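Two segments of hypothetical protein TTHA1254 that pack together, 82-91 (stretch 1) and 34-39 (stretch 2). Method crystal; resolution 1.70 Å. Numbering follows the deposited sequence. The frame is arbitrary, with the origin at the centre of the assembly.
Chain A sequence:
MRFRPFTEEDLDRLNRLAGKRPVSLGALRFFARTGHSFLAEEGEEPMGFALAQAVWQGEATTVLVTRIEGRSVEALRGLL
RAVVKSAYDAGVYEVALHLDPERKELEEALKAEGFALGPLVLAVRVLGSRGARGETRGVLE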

# COMPACT_ATOMS: atom_id res chain seq x y z
N ALA A 82 -3.56 -2.06 8.25
CA ALA A 82 -2.50 -1.28 8.88
C ALA A 82 -2.51 0.13 8.27
O ALA A 82 -2.39 1.13 8.97
CB ALA A 82 -1.14 -1.95 8.68
N VAL A 83 -2.69 0.21 6.96
CA VAL A 83 -2.79 1.51 6.31
C VAL A 83 -3.99 2.31 6.84
O VAL A 83 -3.86 3.49 7.19
CB VAL A 83 -2.84 1.41 4.78
CG1 VAL A 83 -3.13 2.78 4.18
CG2 VAL A 83 -1.51 0.81 4.21
N VAL A 84 -5.15 1.67 6.92
CA VAL A 84 -6.39 2.30 7.39
C VAL A 84 -6.20 2.79 8.81
O VAL A 84 -6.56 3.92 9.13
CB VAL A 84 -7.63 1.38 7.21
CG1 VAL A 84 -8.84 1.90 7.99
CG2 VAL A 84 -7.97 1.26 5.76
N LYS A 85 -5.68 1.94 9.69
CA LYS A 85 -5.42 2.37 11.07
C LYS A 85 -4.53 3.63 11.12
O LYS A 85 -4.82 4.58 11.85
CB LYS A 85 -4.76 1.27 11.87
CG LYS A 85 -4.55 1.65 13.32
CD LYS A 85 -3.89 0.54 14.07
CE LYS A 85 -3.79 0.88 15.55
NZ LYS A 85 -3.05 2.13 15.78
N SER A 86 -3.46 3.64 10.33
CA SER A 86 -2.54 4.78 10.29
C SER A 86 -3.25 6.06 9.77
O SER A 86 -2.95 7.18 10.18
CB SER A 86 -1.31 4.45 9.47
OG SER A 86 -1.54 4.48 8.07
N ALA A 87 -4.23 5.88 8.90
CA ALA A 87 -5.02 6.99 8.40
C ALA A 87 -5.99 7.49 9.46
O ALA A 87 -6.09 8.69 9.71
CB ALA A 87 -5.77 6.54 7.16
N TYR A 88 -6.70 6.59 10.11
CA TYR A 88 -7.60 6.98 11.21
C TYR A 88 -6.82 7.77 12.26
O TYR A 88 -7.23 8.86 12.71
CB TYR A 88 -8.19 5.76 11.91
CG TYR A 88 -9.54 5.28 11.38
CD1 TYR A 88 -10.68 6.07 11.44
CD2 TYR A 88 -9.65 3.99 10.88
CE1 TYR A 88 -11.93 5.57 10.95
CE2 TYR A 88 -10.84 3.49 10.40
CZ TYR A 88 -11.98 4.27 10.41
OH TYR A 88 -13.15 3.70 9.95
N ASP A 89 -5.65 7.24 12.62
CA ASP A 89 -4.85 7.85 13.67
C ASP A 89 -4.37 9.24 13.29
O ASP A 89 -4.20 10.10 14.17
CB ASP A 89 -3.64 6.98 14.07
CG ASP A 89 -4.03 5.73 14.83
OD1 ASP A 89 -5.19 5.57 15.31
OD2 ASP A 89 -3.19 4.82 15.00
N ALA A 90 -4.15 9.48 12.00
CA ALA A 90 -3.75 10.78 11.49
C ALA A 90 -4.91 11.72 11.14
O ALA A 90 -4.67 12.80 10.61
CB ALA A 90 -2.89 10.58 10.28
N GLY A 91 -6.15 11.32 11.43
CA GLY A 91 -7.35 12.09 11.08
C GLY A 91 -7.59 12.25 9.60
O GLY A 91 -8.19 13.23 9.15
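Stretch 2 (34-39) TGHSFL

Segment 34-39 packed against the last turns of a helix in TTHA1254. Stretch 1 is helical from Ala82 to Asp89, continuing a helix that begins earlier in the chain; stretch 2 leaves helical geometry at Gly35 (phi 75°), passes through His36 and Ser37 in loop conformation, and enters a strand at Phe38. The two run in opposing order: Ala82 lies nearest Phe38 (CA to CA 7.1 Å) and Val83 nearest His36 (CA to CA 5.5 Å), while Ser86, further along the helix, reaches Gly35. Together they bury 291 Å².

Ala82 points its methyl toward stretch 2, and CB sits over one face of the Phe38 ring, 3.7 Å from the ring centroid and 12° off its normal, a CH-pi contact; the Phe38 side chain is m, with chi2 at 90°. The Ala82 carbonyl O also approaches Phe38 CE1 at 3.5 Å. Val83 points sideways, yet its CG2 lies 3.5 Å from His36 O, a carbonyl buried here without a polar partner, and 4.1 Å from Phe38 CD1. Val84 and Lys85 make no contact with stretch 2; Lys85 NZ instead forms a salt bridge with Asp89 OD2 (2.8 Å) along the helix.

Ser86 is the polar centre. His36 ND1 donates to Ser86 OG (2.8 Å, 169° at the hydrogen), and the same OG donates back to Val83 O (2.7 Å), so the hydroxyl accepts from the imidazole and donates to the helix backbone. Ser86 CB meets Gly35 O at 3.4 Å. The backbone N of His36 donates a hydrogen bond to Thr34 OG1 (3.0 Å). Past Tyr88, which stays out of reach, Ala90 CB lies at the imidazole edge, 4.1 Å from His36 CE1. Gly91, with positive phi, closes the helix in a Schellman motif, its N bonded to Tyr88 O (3.0 Å).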

# COMPACT_ATOMS: atom_id res chain seq x y z
N THR A 34 6.57 8.22 5.81
CA THR A 34 5.15 8.66 5.72
C THR A 34 4.36 8.35 6.96
O THR A 34 3.41 9.07 7.30
CB THR A 34 4.38 8.02 4.55
OG1 THR A 34 4.41 6.59 4.68
CG2 THR A 34 5.01 8.34 3.19
N GLY A 35 4.72 7.27 7.64
CA GLY A 35 3.89 6.67 8.69
C GLY A 35 2.67 5.90 8.22
O GLY A 35 1.85 5.50 9.02
N HIS A 36 2.58 5.66 6.91
CA HIS A 36 1.46 4.97 6.28
C HIS A 36 1.86 3.71 5.51
O HIS A 36 1.01 3.07 4.91
CB HIS A 36 0.73 5.94 5.33
CG HIS A 36 0.13 7.12 6.04
ND1 HIS A 36 -0.81 6.98 7.04
CD2 HIS A 36 0.39 8.45 5.94
CE1 HIS A 36 -1.14 8.18 7.49
NE2 HIS A 36 -0.41 9.09 6.85
N SER A 37 3.14 3.35 5.56
CA SER A 37 3.67 2.24 4.75
C SER A 37 4.12 1.09 5.67
O SER A 37 4.67 1.33 6.76
CB SER A 37 4.83 2.75 3.89
OG SER A 37 4.38 3.78 3.03
N PHE A 38 3.87 -0.14 5.22
CA PHE A 38 4.06 -1.33 6.04
C PHE A 38 4.63 -2.51 5.28
O PHE A 38 4.48 -2.61 4.08
CB PHE A 38 2.72 -1.71 6.69
CG PHE A 38 2.19 -0.65 7.57
CD1 PHE A 38 1.37 0.33 7.08
CD2 PHE A 38 2.62 -0.58 8.90
CE1 PHE A 38 0.96 1.35 7.87
CE2 PHE A 38 2.18 0.44 9.74
CZ PHE A 38 1.33 1.40 9.22
N LEU A 39 5.25 -3.41 6.05
CA LEU A 39 5.70 -4.71 5.60
C LEU A 39 4.91 -5.78 6.34
O LEU A 39 4.66 -5.64 7.55
CB LEU A 39 7.20 -4.86 5.93
CG LEU A 39 7.93 -6.18 5.63
CD1 LEU A 39 8.07 -6.41 4.12
CD2 LEU A 39 9.31 -6.16 6.28